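Local coordinates for transglutaminase-like enzymes, putative cysteine protease (Cytophaga hutchinsonii, PDB 3ISR), which probably acts as a cysteine protease or related amide-bond hydrolase of the transglutaminase-like superfamily, at residues K145-I149 / L191-I197; V142-V146 / F218-I222; F118-C123 / R247-D251; N165-A170 / R182-L187. All coordinates share one frame; numbering follows the deposited sequence.

Contact 1: residues K145-I149 / L191-I197; sequences KVLAI and LCRALSI
Ile149 meets Leu195 tip to tip, the CD1 methyl of one 3.7 Å from the CD1 methyl of the other, a touch between helix 142-156 and the end of helix 181-194. The Ile149 tip is the main bump. It lodges in a hollow at the end of the facing helix, between Leu191, Cys192 and Leu195, where Ile149 CD1 comes within 3.9 Å of the backbone N of Cys192. The branch methyl of the same isoleucine follows a different path: Ile149 CG2 rests 3.9 Å from Leu191 CB, so the two arms straddle that carbon.

One turn back along helix 142-156 the roles are exchanged. The Cys192 sulfur is now the bump, and it sits against both prongs of Val146, with SG 3.8 Å from CG1 and 4.0 Å from CG2. Val146 has CG1 anti to its backbone N (chi1 -176°), which spreads the two methyls around the sulfur and leaves CG2 also 4.0 Å from Ile197 CD1. Lys145 touches with its aliphatic chain, chiefly CG, 3.9 Å from Leu195 CD1; its ammonium end turns off to the carbonyl O of Ile139.

Ile197 can join this surface because a Schellman motif, with Ser196 at positive phi, ends helix 181-194 and folds the chain back. Helix 129-136 borders the seam, with Phe136 against Ile149, Leu131 against Leu191 and Ala132 against Leu195, while strand 215-222 packs through Phe218 against Val146 and Cys192.

Contact 2: residues V142-V146 / F218-I222; sequences VYSKV and FEAYI
Ile222 is wedged against the first turn of helix 142-156 and makes the broadest contact here, touching Val142, Tyr143 and Val146. Its CG1 lies 3.9 Å from Val142 CG1, and its CD1 methyl presses up to the helix backbone, 4.0 Å from Tyr143 CA. With CG1 anti to the carbonyl carbon (chi1 -54°), the longer arm reaches in over Tyr143 CA and slides past Val146, Ile222 CD1 ending 4.0 Å from Val146 CG2. Cutting Ile222 back to alanine is likely to open a gap between Val142, Tyr143 and Val146, which its CG1, CG2 and CD1 now fill.

Toward the other end fewer atoms touch. Ala220 offers a single methyl, CB, 4.0 Å from Val146 CG2, and Phe218 reaches in with the rim of its ring, CE1 standing 3.8 Å from Val146 CG1. Ser144, partly exposed, is on the side of the helix turned from the strand, and Glu219 and Tyr221 point to the sheet's other face, where Glu219 forms a salt bridge with Arg200.

The axes of 142-146 and 218-222 run nearly antiparallel (164°), 9.4 Å apart at closest approach: a helix laid lengthwise on an antiparallel sheet through alternate strand residues, as in the α/β core of transglutaminase-like domains.

Contact 3: residues F118-C123 / R247-D251; sequences FPSRYC and RDAAD
Asp248 pushes its carboxylate into the type I turn Ser120-Cys123 and is met at every atom on the way. Its CB lies 3.9 Å from Cys123 SG. The next bond places CG between the backbone N and the carbonyl carbon (chi1 60°), which points the acid at the turn, and CG passes 3.7 Å from Tyr122 CD2, the ring and carboxylate planes standing 60° apart. At the tip OD2 is gripped twice, from opposite faces of the carboxylate: Ser120 OG donates to it at 2.7 Å, and Tyr122 N at 2.9 Å in a nearly straight bond (172°). The other oxygen, OD1, turns back on its own loop and accepts from Ala250 N at 3.0 Å, forming an Asx turn that leads into a short 3-10 segment.

Beside it Arg247 runs along the start of the loop. Its NH1 makes a weak, bent bond of 2.8 Å to Pro119 O, while a water bridges its NE to Phe118 O. The stronger partner of Arg247 is Asp251 of the second subunit, a salt bridge that is returned by the reciprocal pair, and Arg121 likewise reaches Asp126 of that subunit.

Arg193 donates to Ser120 OG, the hydroxyl that holds OD2. With so many donors gathered round a buried acid, Asp248 is probably kept as a carboxylate, tying the two loops together beside the subunit interface.

Contact 4: residues N165-A170 / R182-L187; sequences NSQTSA and RDFAHL
Arg182 slides its guanidinium between Ser166 and His186. Ser166 CA lies 3.6 Å above one face of the group, toward its rim; on the opposite face His186 NE2 stands 3.8 Å off the plane. The imidazole is turned edge-on, with Arg182 CZ in the plane of its ring, so the histidine meets the arginine's face with its rim. The chain leaves the helix with CG anti to the backbone N (chi1 176°) and stays extended as far as NE, carrying the flat tip across to the loop.

There NH1 donates to Thr168 O at 3.2 Å, the oxygen lying almost in the guanidinium plane, and NH2 makes a shorter but weak, bent bond of 2.8 Å to Ser166 O, which lies out of that plane. Those carbonyls are presented by a type I turn from Asn165 to Thr168, stiffened by an Asx turn in which Asn165 OD1 accepts from Gln167 N. Arg182 belongs to the first turn of helix 181-194, the helix whose start probably carries the nucleophilic cysteine, as in relatives of this superfamily. A leucine in place of Arg182 would probably leave the carbonyls of Ser166 and Thr168 without their donor.

Asp183 crosses Thr168 at about a right angle, OD1 lying 3.6 Å from CG2, and a water joins that same OD1 to Asn165 O, while Asp183 OD2 is hydrogen-bonded to Thr164 OG1. Farther along, the Ala170 methyl settles on the helix backbone, CB 3.6 Å from His186 O, with Leu187 CD1 4.0 Å from that CB.

Overall arrangement
From the N terminus the chain first lays down the strands up to 78-96, then reaches 118-123, where contact 3 opens; its loop closes last, at 247-251. Helix 142-156 starts the next two: contact 1 closes at 191-197, and contact 2, sharing Lys145 and Val146, closes later at 218-222. Contact 4, between 165-170 and 182-187, nests inside contacts 1 and 2, which start from the same stretch, and contact 3 encloses all. Contacts 1 and 2 fix helix 142-156 to helix 181-194 and strand 215-222. Contact 4 lies at the start of helix 181-194, and contact 3 runs alongside that helix, linked to contact 4 by a probable hydrogen bond from Ala170 N to Tyr122 O and to contact 1 through Arg193.

Contact 1: residues K145-I149 / L191-I197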
loop_
_atom_site.group_PDB
_atom_site.type_symbol
_atom_site.label_atom_id
_atom_site.label_comp_id
_atom_site.label_asym_id
_atom_site.label_seq_id
_atom_site.Cartn_x
_atom_site.Cartn_y
_atom_site.Cartn_z
ATOM N N LYS B 145 -8.124 -25.337 -12.222
ATOM C CA LYS B 145 -7.880 -23.952 -11.922
ATOM C C LYS B 145 -7.099 -23.767 -10.610
ATOM O O LYS B 145 -6.123 -23.023 -10.571
ATOM C CB LYS B 145 -9.199 -23.202 -11.861
ATOM C CG LYS B 145 -9.033 -21.740 -12.074
ATOM C CD LYS B 145 -9.903 -21.302 -13.221
ATOM C CE LYS B 145 -11.298 -21.049 -12.779
ATOM N NZ LYS B 145 -12.133 -20.925 -13.997
ATOM N N VAL B 146 -7.510 -24.454 -9.545
ATOM C CA VAL B 146 -6.809 -24.322 -8.255
ATOM C C VAL B 146 -5.403 -24.909 -8.319
ATOM O O VAL B 146 -4.445 -24.371 -7.744
ATOM C CB VAL B 146 -7.599 -24.932 -7.076
ATOM C CG1 VAL B 146 -6.870 -24.668 -5.735
ATOM C CG2 VAL B 146 -9.001 -24.333 -7.008
ATOM N N LEU B 147 -5.267 -26.005 -9.048
ATOM C CA LEU B 147 -3.969 -26.599 -9.195
ATOM C C LEU B 147 -3.035 -25.667 -9.969
ATOM O O LEU B 147 -1.857 -25.543 -9.610
ATOM C CB LEU B 147 -4.082 -27.969 -9.878
ATOM C CG LEU B 147 -2.778 -28.751 -9.927
ATOM C CD1 LEU B 147 -2.302 -29.096 -8.519
ATOM C CD2 LEU B 147 -2.957 -30.022 -10.798
ATOM N N ALA B 148 -3.558 -24.993 -10.995
ATOM C CA ALA B 148 -2.757 -24.025 -11.743
ATOM C C ALA B 148 -2.332 -22.840 -10.873
ATOM O O ALA B 148 -1.225 -22.294 -11.046
ATOM C CB ALA B 148 -3.503 -23.524 -12.965
ATOM N N ILE B 149 -3.223 -22.430 -9.970
ATOM C CA ILE B 149 -2.910 -21.366 -9.020
ATOM C C ILE B 149 -1.733 -21.810 -8.158
ATOM O O ILE B 149 -0.751 -21.071 -7.990
ATOM C CB ILE B 149 -4.140 -21.006 -8.137
ATOM C CG1 ILE B 149 -5.137 -20.188 -8.963
ATOM C CG2 ILE B 149 -3.709 -20.202 -6.852
ATOM C CD1 ILE B 149 -6.498 -20.021 -8.300
ATOM N N LEU B 191 -6.254 -15.830 -4.444
ATOM C CA LEU B 191 -6.468 -16.066 -5.872
ATOM C C LEU B 191 -7.668 -16.961 -6.137
ATOM O O LEU B 191 -8.415 -16.720 -7.081
ATOM C CB LEU B 191 -5.183 -16.601 -6.528
ATOM C CG LEU B 191 -4.005 -15.608 -6.583
ATOM C CD1 LEU B 191 -2.708 -16.342 -6.927
ATOM C CD2 LEU B 191 -4.256 -14.454 -7.592
ATOM N N CYS B 192 -7.886 -17.972 -5.290
ATOM C CA CYS B 192 -9.113 -18.791 -5.404
ATOM C C CYS B 192 -10.370 -17.962 -5.218
ATOM O O CYS B 192 -11.286 -18.019 -6.033
ATOM C CB CYS B 192 -9.148 -19.881 -4.353
ATOM S SG CYS B 192 -8.080 -21.263 -4.698
ATOM N N ARG B 193 -10.433 -17.211 -4.119
ATOM C CA ARG B 193 -11.619 -16.399 -3.873
ATOM C C ARG B 193 -11.843 -15.379 -4.983
ATOM O O ARG B 193 -12.990 -15.049 -5.310
ATOM C CB ARG B 193 -11.514 -15.665 -2.537
ATOM C CG ARG B 193 -11.526 -16.594 -1.345
ATOM C CD ARG B 193 -11.609 -15.793 -0.043
ATOM N NE ARG B 193 -11.437 -16.698 1.098
ATOM C CZ ARG B 193 -10.841 -16.364 2.231
ATOM N NH1 ARG B 193 -10.395 -15.109 2.400
ATOM N NH2 ARG B 193 -10.685 -17.284 3.184
ATOM N N ALA B 194 -10.756 -14.871 -5.553
ATOM C CA ALA B 194 -10.863 -13.867 -6.626
ATOM C C ALA B 194 -11.593 -14.455 -7.828
ATOM O O ALA B 194 -12.220 -13.726 -8.614
ATOM C CB ALA B 194 -9.464 -13.384 -7.013
ATOM N N LEU B 195 -11.509 -15.779 -7.966
ATOM C CA LEU B 195 -12.180 -16.534 -9.042
ATOM C C LEU B 195 -13.487 -17.199 -8.601
ATOM O O LEU B 195 -13.990 -18.108 -9.278
ATOM C CB LEU B 195 -11.229 -17.601 -9.625
ATOM C CG LEU B 195 -9.944 -17.067 -10.273
ATOM C CD1 LEU B 195 -8.890 -18.171 -10.398
ATOM C CD2 LEU B 195 -10.232 -16.398 -11.620
ATOM N N SER B 196 -14.041 -16.744 -7.477
ATOM C CA SER B 196 -15.305 -17.276 -6.921
ATOM C C SER B 196 -15.216 -18.750 -6.519
ATOM O O SER B 196 -16.172 -19.510 -6.684
ATOM C CB SER B 196 -16.491 -17.061 -7.875
ATOM O OG SER B 196 -16.553 -15.710 -8.301
ATOM N N ILE B 197 -14.071 -19.152 -5.979
ATOM C CA ILE B 197 -13.909 -20.517 -5.471
ATOM C C ILE B 197 -13.699 -20.388 -3.958
ATOM O O ILE B 197 -12.771 -19.698 -3.532
ATOM C CB ILE B 197 -12.680 -21.202 -6.133
ATOM C CG1 ILE B 197 -12.861 -21.270 -7.648
ATOM C CG2 ILE B 197 -12.433 -22.633 -5.569
ATOM C CD1 ILE B 197 -11.545 -21.537 -8.404
#

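Contact 2: residues V142-V146 / F218-I222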
loop_
_atom_site.group_PDB
_atom_site.type_symbol
_atom_site.label_atom_id
_atom_site.label_comp_id
_atom_site.label_asym_id
_atom_site.label_seq_id
_atom_site.Cartn_x
_atom_site.Cartn_y
_atom_site.Cartn_z
ATOM N N VAL B 142 -12.696 -26.388 -12.290
ATOM C CA VAL B 142 -12.344 -25.822 -11.002
ATOM C C VAL B 142 -11.086 -26.436 -10.386
ATOM O O VAL B 142 -10.200 -25.707 -9.942
ATOM C CB VAL B 142 -13.535 -25.881 -10.011
ATOM C CG1 VAL B 142 -13.154 -25.279 -8.679
ATOM C CG2 VAL B 142 -14.757 -25.152 -10.596
ATOM N N TYR B 143 -11.000 -27.766 -10.358
ATOM C CA TYR B 143 -9.833 -28.400 -9.762
ATOM C C TYR B 143 -8.576 -27.959 -10.498
ATOM O O TYR B 143 -7.593 -27.549 -9.875
ATOM C CB TYR B 143 -9.931 -29.929 -9.767
ATOM C CG TYR B 143 -8.647 -30.561 -9.260
ATOM C CD1 TYR B 143 -8.388 -30.662 -7.887
ATOM C CD2 TYR B 143 -7.670 -31.006 -10.151
ATOM C CE1 TYR B 143 -7.197 -31.205 -7.421
ATOM C CE2 TYR B 143 -6.481 -31.552 -9.695
ATOM C CZ TYR B 143 -6.252 -31.651 -8.337
ATOM O OH TYR B 143 -5.076 -32.203 -7.902
ATOM N N SER B 144 -8.610 -28.041 -11.825
ATOM C CA SER B 144 -7.454 -27.632 -12.625
ATOM C C SER B 144 -7.106 -26.161 -12.415
ATOM O O SER B 144 -5.927 -25.781 -12.403
ATOM C CB SER B 144 -7.684 -27.938 -14.100
ATOM O OG SER B 144 -7.692 -29.340 -14.286
ATOM N N LYS B 145 -8.124 -25.337 -12.222
ATOM C CA LYS B 145 -7.880 -23.952 -11.922
ATOM C C LYS B 145 -7.099 -23.767 -10.610
ATOM O O LYS B 145 -6.123 -23.023 -10.571
ATOM C CB LYS B 145 -9.199 -23.202 -11.861
ATOM C CG LYS B 145 -9.033 -21.740 -12.074
ATOM C CD LYS B 145 -9.903 -21.302 -13.221
ATOM C CE LYS B 145 -11.298 -21.049 -12.779
ATOM N NZ LYS B 145 -12.133 -20.925 -13.997
ATOM N N VAL B 146 -7.510 -24.454 -9.545
ATOM C CA VAL B 146 -6.809 -24.322 -8.255
ATOM C C VAL B 146 -5.403 -24.909 -8.319
ATOM O O VAL B 146 -4.445 -24.371 -7.744
ATOM C CB VAL B 146 -7.599 -24.932 -7.076
ATOM C CG1 VAL B 146 -6.870 -24.668 -5.735
ATOM C CG2 VAL B 146 -9.001 -24.333 -7.008
ATOM N N PHE B 218 -3.590 -24.411 2.282
ATOM C CA PHE B 218 -4.976 -24.007 2.089
ATOM C C PHE B 218 -5.837 -25.121 1.518
ATOM O O PHE B 218 -5.310 -26.123 1.004
ATOM C CB PHE B 218 -5.061 -22.715 1.250
ATOM C CG PHE B 218 -4.793 -22.895 -0.228
ATOM C CD1 PHE B 218 -5.849 -23.005 -1.133
ATOM C CD2 PHE B 218 -3.495 -22.881 -0.724
ATOM C CE1 PHE B 218 -5.591 -23.158 -2.513
ATOM C CE2 PHE B 218 -3.235 -23.035 -2.064
ATOM C CZ PHE B 218 -4.271 -23.153 -2.966
ATOM N N GLU B 219 -7.155 -24.950 1.623
ATOM C CA GLU B 219 -8.099 -25.905 1.072
ATOM C C GLU B 219 -9.103 -25.137 0.251
ATOM O O GLU B 219 -9.452 -24.020 0.601
ATOM C CB GLU B 219 -8.809 -26.677 2.187
ATOM C CG GLU B 219 -7.861 -27.567 3.035
ATOM C CD GLU B 219 -8.568 -28.171 4.242
ATOM O OE1 GLU B 219 -9.246 -27.417 4.971
ATOM O OE2 GLU B 219 -8.448 -29.398 4.475
ATOM N N ALA B 220 -9.483 -25.698 -0.888
ATOM C CA ALA B 220 -10.499 -25.095 -1.740
ATOM C C ALA B 220 -11.708 -26.005 -1.748
ATOM O O ALA B 220 -11.564 -27.231 -1.735
ATOM C CB ALA B 220 -9.975 -24.912 -3.164
ATOM N N TYR B 221 -12.898 -25.418 -1.829
ATOM C CA TYR B 221 -14.106 -26.230 -1.807
ATOM C C TYR B 221 -14.504 -26.530 -3.227
ATOM O O TYR B 221 -14.958 -25.636 -3.955
ATOM C CB TYR B 221 -15.222 -25.500 -1.073
ATOM C CG TYR B 221 -16.423 -26.349 -0.756
ATOM C CD1 TYR B 221 -16.418 -27.215 0.350
ATOM C CD2 TYR B 221 -17.577 -26.267 -1.529
ATOM C CE1 TYR B 221 -17.540 -27.995 0.672
ATOM C CE2 TYR B 221 -18.715 -27.040 -1.204
ATOM C CZ TYR B 221 -18.679 -27.887 -0.102
ATOM O OH TYR B 221 -19.789 -28.645 0.222
ATOM N N ILE B 222 -14.318 -27.786 -3.621
ATOM C CA ILE B 222 -14.473 -28.204 -5.005
ATOM C C ILE B 222 -15.336 -29.450 -5.042
ATOM O O ILE B 222 -14.986 -30.477 -4.440
ATOM C CB ILE B 222 -13.112 -28.566 -5.673
ATOM C CG1 ILE B 222 -12.100 -27.415 -5.543
ATOM C CG2 ILE B 222 -13.336 -28.944 -7.143
ATOM C CD1 ILE B 222 -10.670 -27.810 -5.897
#

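Contact 3: residues F118-C123 / R247-D251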
loop_
_atom_site.group_PDB
_atom_site.type_symbol
_atom_site.label_atom_id
_atom_site.label_comp_id
_atom_site.label_asym_id
_atom_site.label_seq_id
_atom_site.Cartn_x
_atom_site.Cartn_y
_atom_site.Cartn_z
ATOM N N PHE B 118 -15.323 -14.673 0.611
ATOM C CA PHE B 118 -15.128 -13.237 0.851
ATOM C C PHE B 118 -13.712 -12.864 1.250
ATOM O O PHE B 118 -12.980 -13.700 1.789
ATOM C CB PHE B 118 -16.159 -12.722 1.861
ATOM C CG PHE B 118 -17.553 -12.780 1.313
ATOM C CD1 PHE B 118 -17.992 -11.823 0.414
ATOM C CD2 PHE B 118 -18.380 -13.850 1.617
ATOM C CE1 PHE B 118 -19.297 -11.894 -0.145
ATOM C CE2 PHE B 118 -19.666 -13.944 1.081
ATOM C CZ PHE B 118 -20.128 -12.974 0.202
ATOM N N PRO B 119 -13.301 -11.625 0.933
ATOM C CA PRO B 119 -11.944 -11.201 1.310
ATOM C C PRO B 119 -11.787 -11.219 2.824
ATOM O O PRO B 119 -12.781 -11.025 3.561
ATOM C CB PRO B 119 -11.858 -9.756 0.808
ATOM C CG PRO B 119 -13.092 -9.509 -0.048
ATOM C CD PRO B 119 -14.089 -10.567 0.260
ATOM N N SER B 120 -10.557 -11.418 3.289
ATOM C CA SER B 120 -10.251 -11.367 4.705
ATOM C C SER B 120 -8.992 -10.507 4.916
ATOM O O SER B 120 -8.440 -10.002 3.944
ATOM C CB SER B 120 -10.037 -12.789 5.223
ATOM O OG SER B 120 -9.003 -13.426 4.509
ATOM N N ARG B 121 -8.552 -10.320 6.168
ATOM C CA ARG B 121 -7.400 -9.438 6.438
ATOM C C ARG B 121 -6.186 -9.660 5.517
ATOM O O ARG B 121 -5.650 -8.708 4.929
ATOM C CB ARG B 121 -6.962 -9.545 7.910
ATOM C CG ARG B 121 -5.616 -8.833 8.242
ATOM C CD ARG B 121 -5.603 -7.287 7.991
ATOM N NE ARG B 121 -4.249 -6.824 8.293
ATOM C CZ ARG B 121 -3.242 -6.767 7.422
ATOM N NH1 ARG B 121 -3.422 -7.091 6.140
ATOM N NH2 ARG B 121 -2.036 -6.386 7.838
ATOM N N TYR B 122 -5.735 -10.908 5.413
ATOM C CA TYR B 122 -4.523 -11.222 4.653
ATOM C C TYR B 122 -4.793 -11.739 3.247
ATOM O O TYR B 122 -3.870 -12.142 2.554
ATOM C CB TYR B 122 -3.697 -12.258 5.433
ATOM C CG TYR B 122 -3.357 -11.747 6.808
ATOM C CD1 TYR B 122 -2.425 -10.716 6.976
ATOM C CD2 TYR B 122 -4.002 -12.255 7.940
ATOM C CE1 TYR B 122 -2.136 -10.215 8.261
ATOM C CE2 TYR B 122 -3.717 -11.779 9.216
ATOM C CZ TYR B 122 -2.792 -10.758 9.364
ATOM O OH TYR B 122 -2.511 -10.313 10.627
ATOM N N CYS B 123 -6.064 -11.742 2.826
ATOM C CA CYS B 123 -6.438 -12.313 1.528
ATOM C C CYS B 123 -7.398 -11.341 0.834
ATOM O O CYS B 123 -8.630 -11.525 0.860
ATOM C CB CYS B 123 -7.095 -13.692 1.687
ATOM S SG CYS B 123 -6.131 -14.897 2.613
ATOM N N ARG B 247 -10.533 -18.372 8.010
ATOM C CA ARG B 247 -10.494 -17.527 6.828
ATOM C C ARG B 247 -9.055 -17.216 6.417
ATOM O O ARG B 247 -8.736 -17.202 5.231
ATOM C CB ARG B 247 -11.305 -16.249 7.082
ATOM C CG ARG B 247 -12.766 -16.524 7.302
ATOM C CD ARG B 247 -13.560 -15.266 7.702
ATOM N NE ARG B 247 -13.588 -14.293 6.604
ATOM C CZ ARG B 247 -14.218 -13.118 6.637
ATOM N NH1 ARG B 247 -14.151 -12.318 5.584
ATOM N NH2 ARG B 247 -14.910 -12.749 7.717
ATOM N N ASP B 248 -8.193 -16.980 7.402
ATOM C CA ASP B 248 -6.773 -16.723 7.168
ATOM C C ASP B 248 -6.099 -16.772 8.515
ATOM O O ASP B 248 -6.743 -17.183 9.492
ATOM C CB ASP B 248 -6.512 -15.388 6.432
ATOM C CG ASP B 248 -7.022 -14.157 7.167
ATOM O OD1 ASP B 248 -7.211 -14.165 8.393
ATOM O OD2 ASP B 248 -7.229 -13.117 6.477
ATOM N N ALA B 249 -4.839 -16.359 8.576
ATOM C CA ALA B 249 -4.043 -16.487 9.827
ATOM C C ALA B 249 -4.606 -15.675 11.001
ATOM O O ALA B 249 -4.298 -15.978 12.140
ATOM C CB ALA B 249 -2.582 -16.141 9.591
ATOM N N ALA B 250 -5.456 -14.675 10.745
ATOM C CA ALA B 250 -6.060 -13.929 11.855
ATOM C C ALA B 250 -6.887 -14.881 12.727
ATOM O O ALA B 250 -7.096 -14.628 13.928
ATOM C CB ALA B 250 -6.954 -12.782 11.326
ATOM N N ASP B 251 -7.388 -15.955 12.117
ATOM C CA ASP B 251 -8.215 -16.936 12.838
ATOM C C ASP B 251 -7.424 -18.155 13.301
ATOM O O ASP B 251 -8.012 -19.110 13.834
ATOM C CB ASP B 251 -9.316 -17.470 11.930
ATOM C CG ASP B 251 -10.333 -16.428 11.543
ATOM O OD1 ASP B 251 -10.586 -15.474 12.319
ATOM O OD2 ASP B 251 -10.928 -16.619 10.466
HETATM O O HOH W 1 -13.393 -15.118 4.016
HETATM O O HOH W 2 -9.542 -11.597 8.600
#

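Contact 4: residues N165-A170 / R182-L187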
loop_
_atom_site.group_PDB
_atom_site.type_symbol
_atom_site.label_atom_id
_atom_site.label_comp_id
_atom_site.label_asym_id
_atom_site.label_seq_id
_atom_site.Cartn_x
_atom_site.Cartn_y
_atom_site.Cartn_z
ATOM N N ASN B 165 6.594 -10.777 7.538
ATOM C CA ASN B 165 6.214 -10.680 8.934
ATOM C C ASN B 165 4.709 -10.891 9.082
ATOM O O ASN B 165 4.032 -11.236 8.109
ATOM C CB ASN B 165 6.660 -9.332 9.538
ATOM C CG ASN B 165 6.094 -8.119 8.791
ATOM O OD1 ASN B 165 4.956 -8.126 8.308
ATOM N ND2 ASN B 165 6.891 -7.065 8.715
ATOM N N SER B 166 4.181 -10.693 10.285
ATOM C CA SER B 166 2.773 -11.013 10.516
ATOM C C SER B 166 1.826 -10.053 9.781
ATOM O O SER B 166 0.650 -10.367 9.581
ATOM C CB SER B 166 2.462 -11.055 12.013
ATOM O OG SER B 166 2.531 -9.751 12.560
ATOM N N GLN B 167 2.333 -8.897 9.366
ATOM C CA GLN B 167 1.507 -7.917 8.643
ATOM C C GLN B 167 1.354 -8.226 7.160
ATOM O O GLN B 167 0.434 -7.722 6.508
ATOM C CB GLN B 167 2.050 -6.486 8.831
ATOM C CG GLN B 167 1.961 -5.987 10.277
ATOM C CD GLN B 167 2.355 -4.512 10.419
ATOM O OE1 GLN B 167 2.684 -3.840 9.437
ATOM N NE2 GLN B 167 2.303 -4.004 11.647
ATOM N N THR B 168 2.262 -9.048 6.625
ATOM C CA THR B 168 2.282 -9.388 5.204
ATOM C C THR B 168 1.017 -10.116 4.757
ATOM O O THR B 168 0.529 -11.034 5.447
ATOM C CB THR B 168 3.509 -10.279 4.884
ATOM O OG1 THR B 168 4.702 -9.689 5.439
ATOM C CG2 THR B 168 3.699 -10.476 3.398
ATOM N N SER B 169 0.513 -9.746 3.584
ATOM C CA SER B 169 -0.737 -10.301 3.062
ATOM C C SER B 169 -0.538 -10.790 1.645
ATOM O O SER B 169 0.497 -10.525 1.016
ATOM C CB SER B 169 -1.809 -9.197 3.055
ATOM O OG SER B 169 -1.460 -8.145 2.148
ATOM N N ALA B 170 -1.561 -11.454 1.109
ATOM C CA ALA B 170 -1.554 -11.868 -0.275
ATOM C C ALA B 170 -1.257 -10.702 -1.224
ATOM O O ALA B 170 -0.543 -10.885 -2.212
ATOM C CB ALA B 170 -2.878 -12.513 -0.662
ATOM N N ARG B 182 2.992 -19.400 5.435
ATOM C CA ARG B 182 1.820 -18.545 5.709
ATOM C C ARG B 182 1.449 -17.660 4.507
ATOM O O ARG B 182 0.264 -17.485 4.154
ATOM C CB ARG B 182 2.123 -17.682 6.933
ATOM C CG ARG B 182 1.069 -16.639 7.348
ATOM C CD ARG B 182 1.697 -15.886 8.544
ATOM N NE ARG B 182 0.810 -14.972 9.261
ATOM C CZ ARG B 182 0.491 -13.728 8.866
ATOM N NH1 ARG B 182 0.926 -13.234 7.694
ATOM N NH2 ARG B 182 -0.298 -12.988 9.648
ATOM N N ASP B 183 2.482 -17.136 3.858
ATOM C CA ASP B 183 2.306 -16.257 2.716
ATOM C C ASP B 183 1.847 -17.008 1.471
ATOM O O ASP B 183 1.036 -16.492 0.707
ATOM C CB ASP B 183 3.625 -15.527 2.437
ATOM C CG ASP B 183 4.181 -14.830 3.674
ATOM O OD1 ASP B 183 3.484 -13.968 4.263
ATOM O OD2 ASP B 183 5.302 -15.175 4.103
ATOM N N PHE B 184 2.398 -18.197 1.232
ATOM C CA PHE B 184 1.977 -19.026 0.101
ATOM C C PHE B 184 0.515 -19.441 0.267
ATOM O O PHE B 184 -0.250 -19.476 -0.701
ATOM C CB PHE B 184 2.839 -20.297 0.013
ATOM C CG PHE B 184 4.196 -20.106 -0.624
ATOM C CD1 PHE B 184 5.146 -19.244 -0.066
ATOM C CD2 PHE B 184 4.561 -20.865 -1.727
ATOM C CE1 PHE B 184 6.419 -19.102 -0.634
ATOM C CE2 PHE B 184 5.852 -20.735 -2.308
ATOM C CZ PHE B 184 6.775 -19.863 -1.759
ATOM N N ALA B 185 0.114 -19.759 1.495
ATOM C CA ALA B 185 -1.277 -20.141 1.764
ATOM C C ALA B 185 -2.200 -18.953 1.526
ATOM O O ALA B 185 -3.253 -19.074 0.868
ATOM C CB ALA B 185 -1.421 -20.617 3.202
ATOM N N HIS B 186 -1.836 -17.793 2.066
ATOM C CA HIS B 186 -2.716 -16.624 1.926
ATOM C C HIS B 186 -2.880 -16.276 0.463
ATOM O O HIS B 186 -3.960 -15.894 0.031
ATOM C CB HIS B 186 -2.131 -15.390 2.650
ATOM C CG HIS B 186 -2.265 -15.420 4.146
ATOM N ND1 HIS B 186 -3.315 -16.025 4.801
ATOM C CD2 HIS B 186 -1.497 -14.863 5.108
ATOM C CE1 HIS B 186 -3.176 -15.862 6.110
ATOM N NE2 HIS B 186 -2.082 -15.155 6.320
ATOM N N LEU B 187 -1.798 -16.400 -0.314
ATOM C CA LEU B 187 -1.897 -16.059 -1.726
ATOM C C LEU B 187 -2.756 -17.035 -2.556
ATOM O O LEU B 187 -3.569 -16.606 -3.379
ATOM C CB LEU B 187 -0.502 -15.881 -2.342
ATOM C CG LEU B 187 -0.484 -15.454 -3.810
ATOM C CD1 LEU B 187 -1.264 -14.102 -3.973
ATOM C CD2 LEU B 187 0.977 -15.320 -4.288
HETATM O O HOH W 3 3.775 -13.702 6.941
#